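Long-range contacts in alpha-rhamnosidase (Dictyoglomus thermophilum, PDB 6I60), which probably hydrolyses terminal non-reducing alpha-L-rhamnose residues of alpha-L-rhamnosides, as a bacterial glycoside hydrolase: residues E142-K153 and A327-L337; F167-Y175 and V255-P263. All coordinates share one frame; numbering follows the deposited sequence.

Contact 1: residues E142-K153 and A327-L337; sequences EENWKAKWITKK and AILAEPPGGKL
Thr151 O accepts the shortest of three backbone bonds in this contact, from Ile328 N at 2.7 Å, with an N-H...O angle of 176°. Thr151 N returns a bond to Ile328 O at 2.8 Å, which makes Thr151 and Ile328 a hydrogen-bonded antiparallel pair, with Ile150 and Leu329 the non-hydrogen-bonded pair beside it. This short antiparallel ladder adds strand 150-151 to strand 325-329. One residue further on, Ala330 N reaches Trp149 O at 2.8 Å, and from there side chains take over. The Trp149 indole lies against the Pro332-Pro333 segment, both prolines on one face, in two CH-pi contacts: Pro333 CD stands 3.7 Å from the centroid of the six-membered ring, 23° off its normal, and Pro332 CA lies over the five-membered ring. With CG opposite the carbonyl carbon, chi1 -69° lays the indole over the two prolines, while Leu199 and Ile266 of the neighbouring sheet also touch it. Replacing Trp149 with an alanine would probably open a gap beside Pro333 and deprive Leu337 CD2 of its contact with the indole. At the ladder's other end, the Lys152 side chain forms a salt bridge with Glu325. Leu337 completes the apolar row: its CD2 is 3.7 Å from Trp149 CZ2 and also sits over one face of Trp145, 4.2 Å from CZ2 of that ring.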
loop_
_atom_site.group_PDB
_atom_site.type_symbol
_atom_site.label_atom_id
_atom_site.label_comp_id
_atom_site.label_asym_id
_atom_site.label_seq_id
_atom_site.Cartn_x
_atom_site.Cartn_y
_atom_site.Cartn_z
ATOM N N GLU A 142 23.677 -3.083 -10.197
ATOM C CA GLU A 142 25.002 -2.934 -9.634
ATOM C C GLU A 142 26.134 -2.988 -10.648
ATOM O O GLU A 142 27.179 -3.598 -10.406
ATOM C CB GLU A 142 25.156 -4.046 -8.609
ATOM C CG GLU A 142 26.313 -3.930 -7.657
ATOM C CD GLU A 142 26.286 -5.057 -6.668
ATOM O OE1 GLU A 142 25.252 -5.222 -6.013
ATOM O OE2 GLU A 142 27.276 -5.799 -6.571
ATOM N N GLU A 143 25.915 -2.327 -11.779
ATOM C CA GLU A 143 26.851 -2.320 -12.905
ATOM C C GLU A 143 28.110 -1.552 -12.511
ATOM O O GLU A 143 28.295 -0.378 -12.843
ATOM C CB GLU A 143 26.195 -1.717 -14.141
ATOM C CG GLU A 143 25.979 -2.706 -15.272
ATOM C CD GLU A 143 27.202 -2.862 -16.159
ATOM O OE1 GLU A 143 27.052 -3.375 -17.287
ATOM O OE2 GLU A 143 28.311 -2.476 -15.730
ATOM N N ASN A 144 28.999 -2.251 -11.797
ATOM C CA ASN A 144 30.271 -1.696 -11.347
ATOM C C ASN A 144 30.052 -0.390 -10.592
ATOM O O ASN A 144 30.227 0.697 -11.154
ATOM C CB ASN A 144 31.215 -1.485 -12.535
ATOM C CG ASN A 144 32.624 -1.111 -12.107
ATOM O OD1 ASN A 144 33.105 -0.019 -12.406
ATOM N ND2 ASN A 144 33.291 -2.021 -11.405
ATOM N N TRP A 145 29.672 -0.490 -9.315
ATOM C CA TRP A 145 29.273 0.693 -8.562
ATOM C C TRP A 145 30.440 1.625 -8.258
ATOM O O TRP A 145 30.206 2.808 -7.986
ATOM C CB TRP A 145 28.586 0.278 -7.261
ATOM C CG TRP A 145 27.094 0.400 -7.320
ATOM C CD1 TRP A 145 26.233 -0.415 -7.995
ATOM C CD2 TRP A 145 26.286 1.401 -6.688
ATOM N NE1 TRP A 145 24.939 0.013 -7.821
ATOM C CE2 TRP A 145 24.945 1.126 -7.021
ATOM C CE3 TRP A 145 26.567 2.501 -5.871
ATOM C CZ2 TRP A 145 23.887 1.911 -6.568
ATOM C CZ3 TRP A 145 25.515 3.278 -5.421
ATOM C CH2 TRP A 145 24.191 2.980 -5.771
ATOM N N LYS A 146 31.677 1.123 -8.277
ATOM C CA LYS A 146 32.875 1.935 -8.059
ATOM C C LYS A 146 32.883 2.608 -6.688
ATOM O O LYS A 146 33.885 2.544 -5.969
ATOM C CB LYS A 146 33.025 2.984 -9.167
ATOM C CG LYS A 146 33.712 2.456 -10.417
ATOM C CD LYS A 146 33.979 3.555 -11.433
ATOM C CE LYS A 146 34.646 2.990 -12.680
ATOM N NZ LYS A 146 34.649 3.949 -13.820
ATOM N N ALA A 147 31.784 3.268 -6.328
ATOM C CA ALA A 147 31.650 3.845 -4.998
ATOM C C ALA A 147 31.631 2.751 -3.938
ATOM O O ALA A 147 31.119 1.649 -4.156
ATOM C CB ALA A 147 30.375 4.683 -4.907
ATOM N N LYS A 148 32.198 3.064 -2.779
ATOM C CA LYS A 148 32.279 2.129 -1.671
ATOM C C LYS A 148 31.490 2.664 -0.483
ATOM O O LYS A 148 31.188 3.858 -0.395
ATOM C CB LYS A 148 33.739 1.870 -1.266
ATOM C CG LYS A 148 34.720 1.873 -2.435
ATOM C CD LYS A 148 35.442 0.536 -2.566
ATOM C CE LYS A 148 36.376 0.522 -3.771
ATOM N NZ LYS A 148 35.655 0.213 -5.040
ATOM N N TRP A 149 31.153 1.759 0.432
ATOM C CA TRP A 149 30.414 2.126 1.632
ATOM C C TRP A 149 31.337 2.824 2.623
ATOM O O TRP A 149 32.425 2.325 2.929
ATOM C CB TRP A 149 29.785 0.885 2.266
ATOM C CG TRP A 149 28.667 0.284 1.461
ATOM C CD1 TRP A 149 28.782 -0.610 0.436
ATOM C CD2 TRP A 149 27.264 0.529 1.621
ATOM N NE1 TRP A 149 27.539 -0.935 -0.055
ATOM C CE2 TRP A 149 26.590 -0.247 0.656
ATOM C CE3 TRP A 149 26.512 1.332 2.485
ATOM C CZ2 TRP A 149 25.201 -0.246 0.533
ATOM C CZ3 TRP A 149 25.133 1.334 2.360
ATOM C CH2 TRP A 149 24.492 0.548 1.391
ATOM N N ILE A 150 30.904 3.979 3.126
ATOM C CA ILE A 150 31.702 4.789 4.035
ATOM C C ILE A 150 30.970 4.918 5.365
ATOM O O ILE A 150 29.745 4.791 5.445
ATOM C CB ILE A 150 32.012 6.180 3.448
ATOM C CG1 ILE A 150 30.725 6.844 2.963
ATOM C CG2 ILE A 150 33.005 6.065 2.308
ATOM C CD1 ILE A 150 30.862 8.322 2.722
ATOM N N THR A 151 31.743 5.165 6.423
ATOM C CA THR A 151 31.199 5.258 7.773
ATOM C C THR A 151 32.161 6.027 8.663
ATOM O O THR A 151 33.342 6.186 8.345
ATOM C CB THR A 151 30.949 3.874 8.386
ATOM O OG1 THR A 151 30.515 2.966 7.374
ATOM C CG2 THR A 151 29.887 3.943 9.456
ATOM N N LYS A 152 31.633 6.501 9.788
ATOM C CA LYS A 152 32.476 6.921 10.892
ATOM C C LYS A 152 33.091 5.699 11.569
ATOM O O LYS A 152 32.638 4.564 11.397
ATOM C CB LYS A 152 31.675 7.730 11.911
ATOM C CG LYS A 152 31.441 9.169 11.510
ATOM C CD LYS A 152 30.626 9.918 12.551
ATOM C CE LYS A 152 31.280 9.857 13.919
ATOM N NZ LYS A 152 32.172 11.026 14.152
ATOM N N LYS A 153 34.139 5.946 12.349
ATOM C CA LYS A 153 34.816 4.884 13.081
ATOM C C LYS A 153 34.417 4.825 14.550
ATOM O O LYS A 153 34.330 3.730 15.114
ATOM C CB LYS A 153 36.336 5.055 12.960
ATOM C CG LYS A 153 37.165 4.257 13.956
ATOM C CD LYS A 153 38.655 4.552 13.805
ATOM C CE LYS A 153 38.904 5.986 13.355
ATOM N NZ LYS A 153 40.342 6.247 13.072
ATOM N N ALA A 327 36.212 9.585 6.829
ATOM C CA ALA A 327 35.385 8.390 6.860
ATOM C C ALA A 327 36.232 7.146 6.608
ATOM O O ALA A 327 37.318 7.207 6.026
ATOM C CB ALA A 327 34.263 8.481 5.824
ATOM N N ILE A 328 35.718 6.004 7.061
ATOM C CA ILE A 328 36.382 4.721 6.886
ATOM C C ILE A 328 35.482 3.813 6.054
ATOM O O ILE A 328 34.298 4.086 5.852
ATOM C CB ILE A 328 36.738 4.057 8.231
ATOM C CG1 ILE A 328 35.513 3.373 8.835
ATOM C CG2 ILE A 328 37.307 5.083 9.199
ATOM C CD1 ILE A 328 35.816 2.591 10.091
ATOM N N LEU A 329 36.066 2.723 5.564
ATOM C CA LEU A 329 35.312 1.758 4.777
ATOM C C LEU A 329 34.323 1.008 5.659
ATOM O O LEU A 329 34.598 0.720 6.827
ATOM C CB LEU A 329 36.252 0.762 4.098
ATOM C CG LEU A 329 37.097 1.248 2.919
ATOM C CD1 LEU A 329 36.319 2.228 2.051
ATOM C CD2 LEU A 329 38.393 1.863 3.413
ATOM N N ALA A 330 33.167 0.687 5.091
ATOM C CA ALA A 330 32.138 -0.074 5.780
ATOM C C ALA A 330 32.056 -1.481 5.213
ATOM O O ALA A 330 32.290 -1.705 4.022
ATOM C CB ALA A 330 30.769 0.592 5.649
ATOM N N GLU A 331 31.719 -2.425 6.071
ATOM C CA GLU A 331 31.313 -3.728 5.582
ATOM C C GLU A 331 29.964 -3.562 4.893
ATOM O O GLU A 331 29.029 -3.035 5.511
ATOM C CB GLU A 331 31.225 -4.731 6.726
ATOM C CG GLU A 331 32.532 -5.439 7.021
ATOM C CD GLU A 331 32.329 -6.883 7.428
ATOM O OE1 GLU A 331 31.748 -7.648 6.629
ATOM O OE2 GLU A 331 32.751 -7.253 8.544
ATOM N N PRO A 332 29.823 -3.956 3.630
ATOM C CA PRO A 332 28.538 -3.787 2.936
ATOM C C PRO A 332 27.421 -4.506 3.670
ATOM O O PRO A 332 27.672 -5.469 4.409
ATOM C CB PRO A 332 28.794 -4.412 1.552
ATOM C CG PRO A 332 30.035 -5.242 1.715
ATOM C CD PRO A 332 30.848 -4.561 2.766
ATOM N N PRO A 333 26.171 -4.061 3.503
ATOM C CA PRO A 333 25.056 -4.718 4.204
ATOM C C PRO A 333 24.794 -6.139 3.734
ATOM O O PRO A 333 24.046 -6.863 4.404
ATOM C CB PRO A 333 23.855 -3.808 3.902
ATOM C CG PRO A 333 24.427 -2.564 3.275
ATOM C CD PRO A 333 25.715 -2.959 2.643
ATOM N N GLY A 334 25.385 -6.556 2.614
ATOM C CA GLY A 334 25.222 -7.894 2.095
ATOM C C GLY A 334 24.166 -8.030 1.022
ATOM O O GLY A 334 24.140 -9.055 0.328
ATOM N N GLY A 335 23.305 -7.033 0.860
ATOM C CA GLY A 335 22.218 -7.124 -0.090
ATOM C C GLY A 335 22.553 -6.506 -1.435
ATOM O O GLY A 335 23.347 -5.574 -1.533
ATOM N N LYS A 336 21.935 -7.052 -2.478
ATOM C CA LYS A 336 22.084 -6.488 -3.812
ATOM C C LYS A 336 21.384 -5.139 -3.885
ATOM O O LYS A 336 20.258 -4.977 -3.406
ATOM C CB LYS A 336 21.514 -7.441 -4.863
ATOM C CG LYS A 336 22.015 -8.873 -4.746
ATOM C CD LYS A 336 23.338 -9.062 -5.469
ATOM C CE LYS A 336 24.297 -9.910 -4.650
ATOM N NZ LYS A 336 24.787 -9.188 -3.443
ATOM N N LEU A 337 22.059 -4.163 -4.485
ATOM C CA LEU A 337 21.554 -2.797 -4.549
ATOM C C LEU A 337 20.699 -2.647 -5.803
ATOM O O LEU A 337 21.217 -2.659 -6.924
ATOM C CB LEU A 337 22.705 -1.796 -4.522
ATOM C CG LEU A 337 23.327 -1.612 -3.133
ATOM C CD1 LEU A 337 24.475 -2.586 -2.906
ATOM C CD2 LEU A 337 23.787 -0.178 -2.917
#

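Contact 2: residues F167-Y175 and V255-P263; sequences FGLNYTIAY and VKEYGYDFP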
loop_
_atom_site.group_PDB
_atom_site.type_symbol
_atom_site.label_atom_id
_atom_site.label_comp_id
_atom_site.label_asym_id
_atom_site.label_seq_id
_atom_site.Cartn_x
_atom_site.Cartn_y
_atom_site.Cartn_z
ATOM N N PHE A 167 9.132 -9.041 22.325
ATOM C CA PHE A 167 9.760 -10.321 22.630
ATOM C C PHE A 167 10.999 -10.146 23.504
ATOM O O PHE A 167 11.954 -10.920 23.400
ATOM C CB PHE A 167 10.111 -11.073 21.347
ATOM C CG PHE A 167 8.939 -11.306 20.436
ATOM C CD1 PHE A 167 7.747 -11.809 20.933
ATOM C CD2 PHE A 167 9.030 -11.024 19.082
ATOM C CE1 PHE A 167 6.665 -12.024 20.095
ATOM C CE2 PHE A 167 7.953 -11.237 18.240
ATOM C CZ PHE A 167 6.768 -11.738 18.749
ATOM N N GLY A 168 10.992 -9.133 24.368
ATOM C CA GLY A 168 12.119 -8.889 25.246
ATOM C C GLY A 168 13.324 -8.271 24.576
ATOM O O GLY A 168 14.438 -8.388 25.094
ATOM N N LEU A 169 13.134 -7.611 23.437
ATOM C CA LEU A 169 14.243 -7.046 22.689
ATOM C C LEU A 169 14.740 -5.759 23.346
ATOM O O LEU A 169 14.100 -5.188 24.233
ATOM C CB LEU A 169 13.835 -6.775 21.239
ATOM C CG LEU A 169 13.817 -7.935 20.237
ATOM C CD1 LEU A 169 15.164 -8.639 20.188
ATOM C CD2 LEU A 169 12.712 -8.923 20.547
ATOM N N ASN A 170 15.906 -5.308 22.900
ATOM C CA ASN A 170 16.475 -4.037 23.316
ATOM C C ASN A 170 16.619 -3.134 22.098
ATOM O O ASN A 170 16.448 -3.562 20.954
ATOM C CB ASN A 170 17.828 -4.234 24.011
ATOM C CG ASN A 170 18.845 -4.920 23.123
ATOM O OD1 ASN A 170 18.489 -5.581 22.147
ATOM N ND2 ASN A 170 20.120 -4.764 23.457
ATOM N N TYR A 171 16.938 -1.866 22.352
ATOM C CA TYR A 171 17.024 -0.857 21.300
ATOM C C TYR A 171 18.387 -0.184 21.372
ATOM O O TYR A 171 18.672 0.552 22.322
ATOM C CB TYR A 171 15.896 0.170 21.428
ATOM C CG TYR A 171 14.519 -0.449 21.526
ATOM C CD1 TYR A 171 13.757 -0.683 20.389
ATOM C CD2 TYR A 171 13.982 -0.805 22.757
ATOM C CE1 TYR A 171 12.498 -1.252 20.473
ATOM C CE2 TYR A 171 12.725 -1.375 22.851
ATOM C CZ TYR A 171 11.988 -1.595 21.709
ATOM O OH TYR A 171 10.737 -2.161 21.802
ATOM N N THR A 172 19.228 -0.439 20.372
ATOM C CA THR A 172 20.531 0.202 20.246
ATOM C C THR A 172 20.383 1.373 19.282
ATOM O O THR A 172 20.265 1.176 18.068
ATOM C CB THR A 172 21.588 -0.785 19.753
ATOM O OG1 THR A 172 21.317 -2.087 20.287
ATOM C CG2 THR A 172 22.972 -0.344 20.192
ATOM N N ILE A 173 20.384 2.588 19.821
ATOM C CA ILE A 173 20.152 3.801 19.043
ATOM C C ILE A 173 21.488 4.508 18.868
ATOM O O ILE A 173 22.059 5.028 19.835
ATOM C CB ILE A 173 19.124 4.721 19.715
ATOM C CG1 ILE A 173 17.749 4.049 19.756
ATOM C CG2 ILE A 173 19.049 6.055 18.986
ATOM C CD1 ILE A 173 17.100 4.068 21.124
ATOM N N ALA A 174 21.988 4.533 17.634
ATOM C CA ALA A 174 23.196 5.271 17.306
ATOM C C ALA A 174 22.865 6.744 17.076
ATOM O O ALA A 174 21.705 7.163 17.101
ATOM C CB ALA A 174 23.875 4.663 16.081
ATOM N N TYR A 175 23.899 7.544 16.847
ATOM C CA TYR A 175 23.727 8.967 16.606
ATOM C C TYR A 175 23.452 9.202 15.122
ATOM O O TYR A 175 23.194 8.269 14.358
ATOM C CB TYR A 175 24.955 9.738 17.085
ATOM C CG TYR A 175 24.924 10.115 18.548
ATOM C CD1 TYR A 175 24.486 9.215 19.511
ATOM C CD2 TYR A 175 25.342 11.371 18.967
ATOM C CE1 TYR A 175 24.463 9.557 20.849
ATOM C CE2 TYR A 175 25.322 11.722 20.301
ATOM C CZ TYR A 175 24.883 10.812 21.238
ATOM O OH TYR A 175 24.863 11.161 22.568
ATOM N N VAL A 255 19.337 -1.338 12.493
ATOM C CA VAL A 255 19.760 -1.280 13.884
ATOM C C VAL A 255 20.231 -2.662 14.315
ATOM O O VAL A 255 19.915 -3.678 13.691
ATOM C CB VAL A 255 18.635 -0.775 14.813
ATOM C CG1 VAL A 255 18.573 0.746 14.796
ATOM C CG2 VAL A 255 17.304 -1.368 14.395
ATOM N N LYS A 256 20.993 -2.687 15.412
ATOM C CA LYS A 256 21.635 -3.925 15.847
ATOM C C LYS A 256 20.627 -4.955 16.341
ATOM O O LYS A 256 20.901 -6.159 16.287
ATOM C CB LYS A 256 22.661 -3.625 16.938
ATOM C CG LYS A 256 24.106 -3.726 16.474
ATOM C CD LYS A 256 24.705 -5.080 16.822
ATOM C CE LYS A 256 25.630 -4.984 18.023
ATOM N NZ LYS A 256 26.021 -6.330 18.530
ATOM N N GLU A 257 19.464 -4.514 16.826
ATOM C CA GLU A 257 18.501 -5.458 17.384
ATOM C C GLU A 257 17.939 -6.394 16.322
ATOM O O GLU A 257 17.642 -7.556 16.619
ATOM C CB GLU A 257 17.367 -4.706 18.084
ATOM C CG GLU A 257 16.722 -3.619 17.240
ATOM C CD GLU A 257 17.033 -2.226 17.751
ATOM O OE1 GLU A 257 18.086 -2.050 18.401
ATOM O OE2 GLU A 257 16.227 -1.304 17.503
ATOM N N TYR A 258 17.790 -5.918 15.088
ATOM C CA TYR A 258 17.270 -6.733 14.000
ATOM C C TYR A 258 18.368 -7.460 13.235
ATOM O O TYR A 258 18.087 -8.061 12.193
ATOM C CB TYR A 258 16.450 -5.870 13.038
ATOM C CG TYR A 258 15.341 -5.093 13.710
ATOM C CD1 TYR A 258 14.609 -5.648 14.751
ATOM C CD2 TYR A 258 15.027 -3.802 13.304
ATOM C CE1 TYR A 258 13.598 -4.942 15.369
ATOM C CE2 TYR A 258 14.015 -3.087 13.917
ATOM C CZ TYR A 258 13.304 -3.663 14.949
ATOM O OH TYR A 258 12.296 -2.959 15.564
ATOM N N GLY A 259 19.605 -7.419 13.725
ATOM C CA GLY A 259 20.698 -8.103 13.069
ATOM C C GLY A 259 21.454 -7.281 12.054
ATOM O O GLY A 259 21.944 -7.837 11.063
ATOM N N TYR A 260 21.572 -5.976 12.262
ATOM C CA TYR A 260 22.265 -5.087 11.341
ATOM C C TYR A 260 23.399 -4.369 12.069
ATOM O O TYR A 260 23.659 -4.603 13.252
ATOM C CB TYR A 260 21.291 -4.086 10.715
ATOM C CG TYR A 260 20.175 -4.731 9.925
ATOM C CD1 TYR A 260 20.454 -5.610 8.886
ATOM C CD2 TYR A 260 18.843 -4.463 10.218
ATOM C CE1 TYR A 260 19.438 -6.202 8.159
ATOM C CE2 TYR A 260 17.820 -5.052 9.497
ATOM C CZ TYR A 260 18.123 -5.920 8.468
ATOM O OH TYR A 260 17.113 -6.509 7.744
ATOM N N ASP A 261 24.072 -3.486 11.343
ATOM C CA ASP A 261 25.204 -2.727 11.846
ATOM C C ASP A 261 24.794 -1.272 12.078
ATOM O O ASP A 261 23.616 -0.909 11.974
ATOM C CB ASP A 261 26.375 -2.845 10.865
ATOM C CG ASP A 261 27.704 -2.509 11.502
ATOM O OD1 ASP A 261 27.779 -2.498 12.749
ATOM O OD2 ASP A 261 28.670 -2.243 10.755
ATOM N N PHE A 262 25.777 -0.436 12.407
ATOM C CA PHE A 262 25.547 0.990 12.547
ATOM C C PHE A 262 25.347 1.622 11.168
ATOM O O PHE A 262 25.664 1.008 10.147
ATOM C CB PHE A 262 26.722 1.633 13.282
ATOM C CG PHE A 262 26.801 1.256 14.734
ATOM C CD1 PHE A 262 25.832 1.680 15.627
ATOM C CD2 PHE A 262 27.840 0.469 15.203
ATOM C CE1 PHE A 262 25.899 1.331 16.963
ATOM C CE2 PHE A 262 27.912 0.116 16.538
ATOM C CZ PHE A 262 26.941 0.547 17.419
ATOM N N PRO A 263 24.794 2.838 11.111
ATOM C CA PRO A 263 24.491 3.446 9.808
ATOM C C PRO A 263 25.721 3.564 8.918
ATOM O O PRO A 263 26.818 3.881 9.380
ATOM C CB PRO A 263 23.938 4.826 10.184
ATOM C CG PRO A 263 23.362 4.639 11.533
ATOM C CD PRO A 263 24.239 3.633 12.223
#
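The Tyr171 ring and the Glu257 carboxylate are almost perpendicular, their planes 85° apart, and OE2 of Glu257 comes obliquely to CD1 of Tyr171 at 3.8 Å. Glu257 also covers a ring of its own segment, its CG lying over the centre of one Tyr258 face. Phe262 is stacked on His155 and meets Ala174 obliquely, with Phe262 CD1 3.6 Å from Ala174 CB; Pro263 CD touches the same methyl. The polar link is a single bond: Thr172 N donates to the syn side of Glu257 OE1 at 2.8 Å, nearly straight at 166°. With CG between its backbone N and carbonyl carbon (chi1 51°) and a bend at chi2, the glutamate side chain reaches across to the strand and brings OE1 to Thr172 N. Tyr171 and Ile173 make backbone bonds to strand 157-160, so by the alternation of a beta-strand Thr172 N faces the other way, and the carboxylate meets it where a neighbouring strand's carbonyl could stand. Val255 CG1 packs near Thr172 O at 3.7 Å. Segment 255-263 lies in the loop leading from strand 242-250 to strand 264-273, which pair with different sets of strands, consistent with a connection between the two layers of a beta-sandwich.

How the contacts relate
From the N terminus, the chain first lays down residues 142-153, half of contact 1, and then 167-175, which open contact 2. Segment 255-263 closes contact 2 some 80 residues later, and 327-337 closes contact 1 after 174, so contact 2 is nested inside the larger loop. No helix lies in either loop, and about half of the residues in each are strand. Contact 1 extends the pairing series 171-184, 288-298, 325-329 by strand 150-151, and its far end runs into strand 336-338 of the five-stranded sheet. Contact 2 joins strand 171-184 to the loop that leads into that sheet's strand 264-273. Their centres are about 20 Å apart, and they meet where Thr151 packs against Pro263.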